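Local coordinates for glutathione peroxidase-like protein (Trypanosoma brucei, PDB 3DWV) that probably reduces peroxides as a tryparedoxin-dependent peroxidase of the glutathione peroxidase family, here captured in its oxidized, disulfide-bonded form, at residues Ala55-Tyr60 / Val105-Lys110; Val82-Ser87 / Ala111-Met116; Gly92-Asn97 / Ile119-Glu124; Leu49-Val54 / Pro128-Met133. The protein carries 1 engineered substitution. One frame throughout, in Å; residues are numbered along the deposited sequence.

Interaction 1: residues Ala55-Tyr60 / Val105-Lys110; sequences ASKCGY and VCTKFK
Thr107 O takes the N-H of Lys57 in a short, nearly straight bond, 2.7 Å from Lys57 N to Thr107 O, with the donor lying in the carbonyl plane. Its return partner, from Thr107 N to Lys57 O, spans 2.9 Å and is more bent. Together the two close a single antiparallel hydrogen-bonded pair between otherwise irregular loops. Next to this pair the two segments are joined covalently: Cys58 SG and Cys106 SG are 2.0 Å apart, with the disulfide turned through a chi3 of 106°. Both sulfurs stand anti to their own carbonyl carbons (chi1 -56° for Cys58, -57° for Cys106), and Ser56 CB packs against Cys106 CB. Beyond the bridge, a water donates to both Cys58 O and Val105 O.

At the other end the side chains of Lys57 and Thr107 run side by side, bringing Lys57 CE to 3.2 Å from Thr107 OG1. A water links Lys57 NZ to that hydroxyl, while a second accepts from Lys110 NZ, and weakly from Lys57 NZ, and donates to Lys108 O. This second water, bound to both ammonium groups, probably tempers the repulsion between them, their nitrogens being 3.8 Å apart. Ile101 of helix 100-103 touches both cysteines. The disulfide, joining the predicted active-site Cys58 to Cys106, is the hallmark of the oxidized state of a two-cysteine, thioredoxin-fold peroxidase.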
# COMPACT_ATOMS: atom_id res chain seq x y z
N ALA A 55 -6.85 1.82 -6.19
CA ALA A 55 -8.27 2.06 -6.46
C ALA A 55 -8.52 1.69 -7.94
O ALA A 55 -7.54 1.34 -8.62
CB ALA A 55 -8.66 3.49 -6.14
N SER A 56 -9.73 1.74 -8.43
CA SER A 56 -10.01 1.41 -9.83
C SER A 56 -9.17 2.24 -10.81
O SER A 56 -8.76 3.37 -10.48
CB SER A 56 -11.48 1.71 -10.13
OG SER A 56 -12.29 0.75 -9.46
N LYS A 57 -8.96 1.70 -11.99
CA LYS A 57 -8.11 2.33 -13.00
C LYS A 57 -8.91 3.41 -13.73
O LYS A 57 -9.78 3.06 -14.52
CB LYS A 57 -7.58 1.29 -14.00
CG LYS A 57 -6.78 1.93 -15.13
CD LYS A 57 -6.27 0.89 -16.12
CE LYS A 57 -7.41 0.16 -16.81
NZ LYS A 57 -6.83 -0.81 -17.84
N CYS A 58 -8.58 4.69 -13.48
CA CYS A 58 -9.26 5.74 -14.21
C CYS A 58 -8.41 6.31 -15.34
O CYS A 58 -8.95 6.95 -16.22
CB CYS A 58 -9.67 6.89 -13.27
SG CYS A 58 -10.71 6.34 -11.89
N GLY A 59 -7.10 6.09 -15.28
CA GLY A 59 -6.19 6.45 -16.36
C GLY A 59 -4.91 7.03 -15.80
O GLY A 59 -3.91 7.19 -16.55
N TYR A 60 -4.84 7.52 -14.55
CA TYR A 60 -3.74 8.26 -13.97
C TYR A 60 -3.42 7.78 -12.56
O TYR A 60 -4.39 7.55 -11.83
CB TYR A 60 -4.01 9.81 -13.94
CG TYR A 60 -4.29 10.20 -15.39
CD1 TYR A 60 -3.32 10.37 -16.38
CD2 TYR A 60 -5.63 10.28 -15.78
CE1 TYR A 60 -3.65 10.69 -17.71
CE2 TYR A 60 -5.98 10.60 -17.09
CZ TYR A 60 -5.00 10.81 -18.03
OH TYR A 60 -5.37 11.09 -19.32
N VAL A 105 -15.58 6.80 -16.20
CA VAL A 105 -15.46 5.34 -16.25
C VAL A 105 -14.08 4.97 -15.73
O VAL A 105 -13.04 5.50 -16.16
CB VAL A 105 -15.74 4.84 -17.68
CG1 VAL A 105 -15.41 3.37 -17.89
CG2 VAL A 105 -17.21 5.08 -18.00
N CYS A 106 -14.10 4.06 -14.77
CA CYS A 106 -12.84 3.55 -14.23
C CYS A 106 -13.00 2.04 -14.15
O CYS A 106 -14.07 1.64 -13.69
CB CYS A 106 -12.54 4.12 -12.85
SG CYS A 106 -12.49 5.93 -12.82
N THR A 107 -12.01 1.26 -14.53
CA THR A 107 -12.24 -0.18 -14.56
C THR A 107 -11.44 -0.90 -13.49
O THR A 107 -10.61 -0.34 -12.74
CB THR A 107 -11.87 -0.65 -15.98
OG1 THR A 107 -10.47 -0.36 -16.18
CG2 THR A 107 -12.61 0.08 -17.08
N LYS A 108 -11.69 -2.20 -13.36
CA LYS A 108 -11.04 -3.01 -12.33
C LYS A 108 -9.53 -2.89 -12.38
O LYS A 108 -8.92 -3.09 -13.41
CB LYS A 108 -11.42 -4.50 -12.51
CG LYS A 108 -10.81 -5.34 -11.40
CD LYS A 108 -10.88 -6.85 -11.66
CE LYS A 108 -10.75 -7.62 -10.35
NZ LYS A 108 -11.58 -8.87 -10.27
N PHE A 109 -8.89 -2.56 -11.27
CA PHE A 109 -7.46 -2.60 -11.12
C PHE A 109 -6.88 -4.01 -11.36
O PHE A 109 -7.46 -4.96 -10.81
CB PHE A 109 -7.09 -2.16 -9.70
CG PHE A 109 -5.57 -2.05 -9.59
CD1 PHE A 109 -4.89 -1.11 -10.38
CD2 PHE A 109 -4.84 -2.88 -8.77
CE1 PHE A 109 -3.51 -1.00 -10.31
CE2 PHE A 109 -3.46 -2.72 -8.67
CZ PHE A 109 -2.79 -1.80 -9.44
N LYS A 110 -5.81 -4.01 -12.15
CA LYS A 110 -5.04 -5.21 -12.48
C LYS A 110 -3.54 -4.97 -12.37
O LYS A 110 -3.02 -3.93 -12.77
CB LYS A 110 -5.30 -5.68 -13.93
CG LYS A 110 -6.72 -6.15 -14.22
CD LYS A 110 -6.94 -6.63 -15.64
CE LYS A 110 -6.45 -5.84 -16.81
NZ LYS A 110 -7.07 -4.53 -17.12
O HOH W 1 -9.50 -2.41 -18.11
O HOH W 2 -6.64 -2.57 -15.12
O HOH W 3 -11.45 7.57 -17.39

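Interaction 2: residues Val82-Ser87 / Ala111-Met116; sequences VLAFPS and AEFPIM. Engineered in segment 82-87: Ser87 (natural residue Cys).
Val82 CG1 sits as a knob over the centre of the Phe113 ring, 3.8 Å from its centroid and 13° off the normal, a CH-pi contact. Ala111 CB lies against the opposite face, nearer the rim, so the ring is held between two aliphatic groups. Phe113 CG stands between its own backbone N and carbonyl carbon (chi1 39°), which sets it against Val82 CG1; the edge of the ring at CE1 then meets Ala84 CB. Between this ring and that of Phe85, Leu83 CD2 lies across Pro114 CB and CG.

At the far end the roles reverse. Met116 CG rests over one face of the Phe85 ring, offset toward the rim and 4.0 Å from the centroid, and the chain then bends so that SD makes an oblique Met-aromatic contact with the same ring. Pro86 CG and Ile115 CG2 also meet here, but both residues adopt a second conformation, so the closeness of this approach is doubtful.

Through the middle, Ala84 N gives a hydrogen bond to Pro114 O (2.9 Å), and Ala84 O receives Met116 N (2.8 Å). Strand 81-86 is an outermost strand of the sheet, and this loop runs along the side away from strand 49-54. Val82 O is buried without a partner, against Phe113 CB and Pro114 CD. The two directional bonds therefore set the loop's register on the edge strand, while apolar side chains supply most of the remaining contact.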
# COMPACT_ATOMS: atom_id res chain seq x y z
N VAL A 82 5.55 -6.54 -3.67
CA VAL A 82 4.66 -5.39 -3.56
C VAL A 82 3.28 -5.95 -3.25
O VAL A 82 2.88 -6.90 -3.98
CB VAL A 82 4.68 -4.61 -4.89
CG1 VAL A 82 3.56 -3.58 -4.90
CG2 VAL A 82 6.07 -4.01 -5.09
N LEU A 83 2.56 -5.41 -2.27
CA LEU A 83 1.20 -5.83 -2.03
C LEU A 83 0.25 -4.65 -2.23
O LEU A 83 0.61 -3.55 -1.75
CB LEU A 83 1.01 -6.29 -0.58
CG LEU A 83 1.88 -7.46 -0.13
CD1 LEU A 83 1.56 -7.82 1.32
CD2 LEU A 83 1.63 -8.71 -0.96
N ALA A 84 -0.90 -4.86 -2.86
CA ALA A 84 -1.82 -3.75 -3.11
C ALA A 84 -3.15 -3.95 -2.35
O ALA A 84 -3.77 -4.98 -2.52
CB ALA A 84 -2.13 -3.58 -4.61
N PHE A 85 -3.53 -2.94 -1.56
CA PHE A 85 -4.83 -2.95 -0.91
C PHE A 85 -5.78 -1.98 -1.60
O PHE A 85 -5.54 -0.76 -1.51
CB PHE A 85 -4.72 -2.51 0.57
CG PHE A 85 -4.14 -3.59 1.45
CD1 PHE A 85 -2.78 -3.72 1.58
CD2 PHE A 85 -4.96 -4.46 2.18
CE1 PHE A 85 -2.22 -4.66 2.42
CE2 PHE A 85 -4.42 -5.42 3.01
CZ PHE A 85 -3.04 -5.53 3.12
N PRO A 86 -6.77 -2.44 -2.34
CA PRO A 86 -7.71 -1.49 -2.96
C PRO A 86 -8.69 -0.93 -1.93
O PRO A 86 -9.14 -1.67 -1.04
CB PRO A 86 -8.45 -2.34 -4.00
CG PRO A 86 -7.64 -3.59 -4.12
CD PRO A 86 -7.08 -3.84 -2.74
N SER A 87 -9.01 0.36 -2.05
CA SER A 87 -9.99 0.98 -1.16
C SER A 87 -11.40 0.52 -1.53
O SER A 87 -11.72 0.41 -2.73
CB SER A 87 -9.96 2.50 -1.25
OG SER A 87 -11.07 3.04 -0.51
N ALA A 111 -2.83 -5.99 -11.89
CA ALA A 111 -1.38 -5.90 -11.73
C ALA A 111 -0.69 -7.26 -11.67
O ALA A 111 -1.23 -8.35 -11.45
CB ALA A 111 -1.09 -5.12 -10.46
N GLU A 112 0.66 -7.22 -11.82
CA GLU A 112 1.46 -8.42 -11.75
C GLU A 112 1.70 -8.89 -10.31
O GLU A 112 2.04 -10.05 -10.07
CB GLU A 112 2.79 -8.07 -12.41
CG GLU A 112 2.79 -8.25 -13.92
CD GLU A 112 4.25 -8.17 -14.39
OE1 GLU A 112 5.00 -9.15 -14.12
OE2 GLU A 112 4.55 -7.12 -14.96
N PHE A 113 1.52 -7.96 -9.37
CA PHE A 113 1.78 -8.23 -7.94
C PHE A 113 0.48 -8.57 -7.23
O PHE A 113 -0.58 -8.30 -7.83
CB PHE A 113 2.48 -7.04 -7.29
CG PHE A 113 2.03 -5.66 -7.71
CD1 PHE A 113 0.90 -5.08 -7.16
CD2 PHE A 113 2.67 -4.90 -8.65
CE1 PHE A 113 0.44 -3.81 -7.48
CE2 PHE A 113 2.26 -3.63 -9.00
CZ PHE A 113 1.11 -3.06 -8.44
N PRO A 114 0.47 -9.14 -6.03
CA PRO A 114 -0.77 -9.46 -5.31
C PRO A 114 -1.63 -8.27 -4.93
O PRO A 114 -1.17 -7.24 -4.44
CB PRO A 114 -0.27 -10.13 -4.02
CG PRO A 114 1.02 -10.77 -4.47
CD PRO A 114 1.66 -9.65 -5.30
N ILE A 115 -2.94 -8.51 -5.14
CA ILE A 115 -3.94 -7.52 -4.75
C ILE A 115 -4.86 -8.17 -3.72
O ILE A 115 -5.32 -9.31 -3.87
CB ILE A 115 -4.78 -7.00 -5.92
CG1 ILE A 115 -3.92 -6.49 -7.08
CG2 ILE A 115 -5.77 -5.93 -5.49
CD1 ILE A 115 -4.62 -6.45 -8.41
N MET A 116 -5.08 -7.43 -2.66
CA MET A 116 -5.82 -7.97 -1.52
C MET A 116 -7.30 -7.63 -1.64
O MET A 116 -7.74 -6.93 -2.56
CB MET A 116 -5.18 -7.49 -0.21
CG MET A 116 -3.68 -7.83 -0.11
SD MET A 116 -3.35 -9.60 0.11
CE MET A 116 -2.63 -10.04 -1.47

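Interaction 3: residues Gly92-Asn97 / Ile119-Glu124; sequences GQEPGN and INVNGE. Unlike the reference sequence in segment 92-97: Asn97 (reference Thr).
Glu94 OE2 accepts from three donors. Asn120 ND2 reaches it at 3.0 Å from above the carboxylate plane, in a bond of 173° at the hydrogen; Asn122 N comes in on the syn side at 3.1 Å; and Gln93 NE2, from the neighbouring residue, uses the anti lone pair. The other oxygen, Glu94 OE1, takes Val121 N on its syn lone pair at 2.9 Å. The carboxylate and the Asn120 amide are turned almost perpendicular, their planes 84° apart. Glu94 itself is folded, CG anti to the carbonyl carbon (chi1 -69°) and the chain bent again at chi2, which brings the carboxylate back against the backbone of 120-122. Such a concentration of N-H donors on a buried carboxylate would be expected to favour its ionised form.

Both segments are loops of the thioredoxin-type fold, one leading from strand 81-86 to helix 100-103 and the other leading to helix 128-136, and Glu94 ties them together. Beside it, Asn122 ND2 donates to Gln93 O at 3.0 Å with the acceptor close to the amide plane. Val121 CG2 presses on Pro95, 3.3 Å from its CD, a tight carbon contact.

A second shell holds these groups. Ser87 OG, an engineered residue's hydroxyl, hydrogen-bonds to Glu94 OE1. Phe90 O receives both Gln93 NE2 and Asn120 ND2, whereas Asn122 is secured by Ile146 O at ND2 and by Lys134 NZ at OD1.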
# COMPACT_ATOMS: atom_id res chain seq x y z
N GLY A 92 -16.76 8.47 2.04
CA GLY A 92 -16.47 9.84 1.66
C GLY A 92 -15.05 10.27 1.98
O GLY A 92 -14.57 11.29 1.44
N GLN A 93 -14.33 9.52 2.78
CA GLN A 93 -13.03 9.95 3.26
C GLN A 93 -11.89 9.11 2.74
O GLN A 93 -10.76 9.26 3.26
CB GLN A 93 -13.04 9.90 4.80
CG GLN A 93 -12.92 8.48 5.34
CD GLN A 93 -14.10 7.57 5.03
OE1 GLN A 93 -15.23 7.94 5.23
NE2 GLN A 93 -13.87 6.38 4.47
N GLU A 94 -12.14 8.26 1.73
CA GLU A 94 -11.05 7.43 1.20
C GLU A 94 -10.10 8.24 0.32
O GLU A 94 -10.40 9.38 -0.07
CB GLU A 94 -11.67 6.24 0.44
CG GLU A 94 -12.36 5.29 1.43
CD GLU A 94 -11.36 4.62 2.36
OE1 GLU A 94 -10.53 3.80 1.88
OE2 GLU A 94 -11.45 4.92 3.58
N PRO A 95 -8.92 7.70 0.09
CA PRO A 95 -7.91 8.45 -0.65
C PRO A 95 -8.44 8.86 -2.01
O PRO A 95 -9.29 8.20 -2.58
CB PRO A 95 -6.74 7.47 -0.80
CG PRO A 95 -6.91 6.49 0.34
CD PRO A 95 -8.39 6.36 0.52
N GLY A 96 -7.87 9.98 -2.47
CA GLY A 96 -8.18 10.49 -3.78
C GLY A 96 -9.48 11.30 -3.78
O GLY A 96 -10.13 11.67 -2.77
N ASN A 97 -9.83 11.60 -5.04
CA ASN A 97 -11.04 12.40 -5.30
C ASN A 97 -12.29 11.55 -5.38
O ASN A 97 -12.49 10.66 -6.22
CB ASN A 97 -10.84 13.17 -6.62
CG ASN A 97 -12.02 14.07 -6.95
OD1 ASN A 97 -13.09 14.04 -6.34
ND2 ASN A 97 -11.81 14.89 -7.97
N ILE A 119 -10.63 -2.76 1.44
CA ILE A 119 -10.60 -2.31 2.82
C ILE A 119 -10.84 -0.81 2.94
O ILE A 119 -10.67 -0.10 1.94
CB ILE A 119 -9.21 -2.59 3.41
CG1 ILE A 119 -8.10 -1.75 2.76
CG2 ILE A 119 -8.83 -4.06 3.32
CD1 ILE A 119 -6.84 -1.73 3.63
N ASN A 120 -11.20 -0.32 4.12
CA ASN A 120 -11.19 1.15 4.35
C ASN A 120 -9.76 1.51 4.76
O ASN A 120 -9.19 0.78 5.61
CB ASN A 120 -12.16 1.66 5.43
CG ASN A 120 -13.57 1.95 4.91
OD1 ASN A 120 -14.51 1.17 5.13
ND2 ASN A 120 -13.69 3.09 4.21
N VAL A 121 -9.20 2.59 4.16
CA VAL A 121 -7.84 2.86 4.66
C VAL A 121 -7.91 4.12 5.54
O VAL A 121 -6.95 4.30 6.29
CB VAL A 121 -6.80 3.04 3.60
CG1 VAL A 121 -6.56 1.76 2.79
CG2 VAL A 121 -7.19 4.13 2.62
N ASN A 122 -9.00 4.88 5.43
CA ASN A 122 -9.23 6.00 6.35
C ASN A 122 -10.57 5.85 7.11
O ASN A 122 -11.37 4.95 6.83
CB ASN A 122 -9.19 7.33 5.61
CG ASN A 122 -7.87 7.63 4.94
OD1 ASN A 122 -6.81 7.33 5.49
ND2 ASN A 122 -7.95 8.30 3.78
N GLY A 123 -10.83 6.74 8.08
CA GLY A 123 -12.08 6.78 8.78
C GLY A 123 -12.21 5.81 9.94
O GLY A 123 -11.26 5.07 10.29
N GLU A 124 -13.39 5.83 10.54
CA GLU A 124 -13.66 5.01 11.72
C GLU A 124 -13.47 3.53 11.45
O GLU A 124 -13.11 2.78 12.37
CB GLU A 124 -15.09 5.24 12.22
CG GLU A 124 -16.16 4.71 11.28
CD GLU A 124 -17.58 5.18 11.57
OE1 GLU A 124 -17.78 5.91 12.57
OE2 GLU A 124 -18.47 4.79 10.76

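Interaction 4: residues Leu49-Val54 / Pro128-Met133; sequences LLIYNV and PLYEYM
Ile51 and Met133 make the apolar half of this contact, their side chains crossing at about a right angle with Ile51 CD1 3.9 Å from Met133 SD. The methionine bends at chi3 (-54°), turning CE back over the centre of the Tyr130 ring, 3.5 Å above its plane; the same methyl lies 4.1 Å from Ile51 CG2. Met133 CE thus touches both Ile51 and the phenol ring of its own helix, and Ile51 CG2 also lies 3.8 Å from Tyr130 OH.

The strand and helix themselves stay well apart, their axes approaching to 11.7 Å with an angle of 116° between their directions. Side chains from the helix reach across to the strand, and a water helps to bridge the gap, as where a helix packs across the face of the central sheet in the alpha/beta/alpha sandwich of the thioredoxin fold. Phe85 of strand 81-86 and Phe153 of strand 152-155 add to the same layer, touching Ile51 and Met133 respectively.

Toward Asn53 the contact becomes polar and water-mediated, though still buried. Tyr130 OH extends to the strand backbone and lies 3.6 Å from Asn53 CB, but its 3.4 Å approach to Asn53 N has too poor an angle for a hydrogen bond. A water fills the polar role instead: it is 2.7 Å from Tyr130 OH and probably donates to Asn53 OD1. At the other branch of the amide, Trp148 O receives Asn53 ND2, which helps to fix the orientation of the OD1 that binds the water.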
# COMPACT_ATOMS: atom_id res chain seq x y z
N LEU A 49 9.36 -5.23 1.77
CA LEU A 49 8.23 -5.21 0.86
C LEU A 49 7.69 -3.77 0.82
O LEU A 49 8.01 -2.95 1.68
CB LEU A 49 7.17 -6.23 1.22
CG LEU A 49 6.44 -6.15 2.56
CD1 LEU A 49 5.05 -6.77 2.41
CD2 LEU A 49 7.19 -6.84 3.70
N LEU A 50 6.88 -3.49 -0.20
CA LEU A 50 6.22 -2.21 -0.34
C LEU A 50 4.70 -2.44 -0.34
O LEU A 50 4.30 -3.31 -1.12
CB LEU A 50 6.53 -1.58 -1.70
CG LEU A 50 7.54 -0.47 -1.82
CD1 LEU A 50 7.56 0.00 -3.27
CD2 LEU A 50 7.29 0.67 -0.85
N ILE A 51 3.99 -1.67 0.49
CA ILE A 51 2.53 -1.84 0.54
C ILE A 51 1.85 -0.57 0.07
O ILE A 51 1.97 0.50 0.68
CB ILE A 51 2.03 -2.22 1.94
CG1 ILE A 51 2.73 -3.50 2.45
CG2 ILE A 51 0.50 -2.36 1.93
CD1 ILE A 51 2.29 -3.85 3.88
N TYR A 52 1.16 -0.75 -1.07
CA TYR A 52 0.38 0.32 -1.65
C TYR A 52 -1.13 0.24 -1.43
O TYR A 52 -1.64 -0.89 -1.43
CB TYR A 52 0.57 0.26 -3.16
CG TYR A 52 1.88 0.69 -3.75
CD1 TYR A 52 2.96 -0.16 -3.85
CD2 TYR A 52 2.02 2.00 -4.24
CE1 TYR A 52 4.17 0.28 -4.42
CE2 TYR A 52 3.21 2.42 -4.81
CZ TYR A 52 4.28 1.57 -4.89
OH TYR A 52 5.46 2.00 -5.46
N ASN A 53 -1.79 1.38 -1.26
CA ASN A 53 -3.26 1.41 -1.42
C ASN A 53 -3.59 1.77 -2.87
O ASN A 53 -2.89 2.59 -3.46
CB ASN A 53 -3.93 2.40 -0.45
CG ASN A 53 -3.44 3.84 -0.64
OD1 ASN A 53 -2.31 4.13 -0.24
ND2 ASN A 53 -4.23 4.75 -1.20
N VAL A 54 -4.63 1.14 -3.44
CA VAL A 54 -4.91 1.37 -4.88
C VAL A 54 -6.40 1.62 -4.98
O VAL A 54 -7.16 1.63 -3.99
CB VAL A 54 -4.41 0.20 -5.74
CG1 VAL A 54 -2.91 -0.08 -5.50
CG2 VAL A 54 -5.18 -1.08 -5.42
N PRO A 128 -7.05 -2.08 10.75
CA PRO A 128 -5.99 -1.87 11.75
C PRO A 128 -4.58 -1.90 11.19
O PRO A 128 -3.75 -1.18 11.77
CB PRO A 128 -6.22 -2.99 12.79
CG PRO A 128 -7.69 -3.31 12.67
CD PRO A 128 -8.00 -3.14 11.18
N LEU A 129 -4.29 -2.65 10.13
CA LEU A 129 -2.93 -2.64 9.61
C LEU A 129 -2.61 -1.23 9.12
O LEU A 129 -1.47 -0.78 9.30
CB LEU A 129 -2.74 -3.67 8.49
CG LEU A 129 -1.57 -3.52 7.51
CD1 LEU A 129 -0.28 -4.12 8.05
CD2 LEU A 129 -1.93 -4.20 6.19
N TYR A 130 -3.60 -0.56 8.52
CA TYR A 130 -3.39 0.81 8.04
C TYR A 130 -3.25 1.76 9.23
O TYR A 130 -2.43 2.69 9.27
CB TYR A 130 -4.52 1.21 7.02
CG TYR A 130 -3.92 0.98 5.65
CD1 TYR A 130 -3.95 -0.27 5.06
CD2 TYR A 130 -3.32 2.03 4.97
CE1 TYR A 130 -3.39 -0.50 3.82
CE2 TYR A 130 -2.75 1.79 3.72
CZ TYR A 130 -2.78 0.53 3.14
OH TYR A 130 -2.23 0.28 1.90
N GLU A 131 -4.08 1.59 10.26
CA GLU A 131 -3.94 2.43 11.46
C GLU A 131 -2.55 2.28 12.03
O GLU A 131 -1.94 3.31 12.41
CB GLU A 131 -5.05 2.07 12.46
CG GLU A 131 -6.37 2.52 11.76
CD GLU A 131 -6.44 4.03 11.63
OE1 GLU A 131 -7.01 4.56 12.63
OE2 GLU A 131 -6.04 4.78 10.69
N TYR A 132 -2.07 1.04 12.02
CA TYR A 132 -0.67 0.89 12.47
C TYR A 132 0.36 1.53 11.57
O TYR A 132 1.28 2.22 12.07
CB TYR A 132 -0.42 -0.63 12.61
CG TYR A 132 1.05 -1.00 12.83
CD1 TYR A 132 1.72 -0.70 14.02
CD2 TYR A 132 1.74 -1.65 11.82
CE1 TYR A 132 3.06 -1.05 14.18
CE2 TYR A 132 3.07 -1.99 11.96
CZ TYR A 132 3.71 -1.69 13.14
OH TYR A 132 5.04 -2.06 13.23
N MET A 133 0.33 1.31 10.24
CA MET A 133 1.36 1.88 9.37
C MET A 133 1.27 3.40 9.37
O MET A 133 2.30 4.10 9.40
CB MET A 133 1.18 1.35 7.93
CG MET A 133 1.49 -0.14 7.82
SD MET A 133 1.51 -0.73 6.11
CE MET A 133 -0.07 -0.24 5.44
O HOH W 4 -0.44 2.28 1.32

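Overall arrangement
All four contacts fall within one thioredoxin-type domain. Interaction 4 spans the longest interval of chain and encloses the other three, whose segments alternate: 55-60, 82-87, 92-97, then 105-110, 111-116 and 119-124. Interactions 2 and 4 share the sheet, with strands 81-86 and 49-54 adjacent and their contact centres 11 Å apart. Interaction 1 follows directly from strand 49-54 and lies at the surface, about 20 Å from interaction 4 between centres, yet Phe109 packs on both Val54 and Ile115. Interaction 3 meets interaction 2 through Glu94 and Ser87, and interaction 4 where Pro95 packs on Asn53 and Ile119 and Val121 on Tyr130. The redox disulfide thus stands at the edge of a continuous, buried framework.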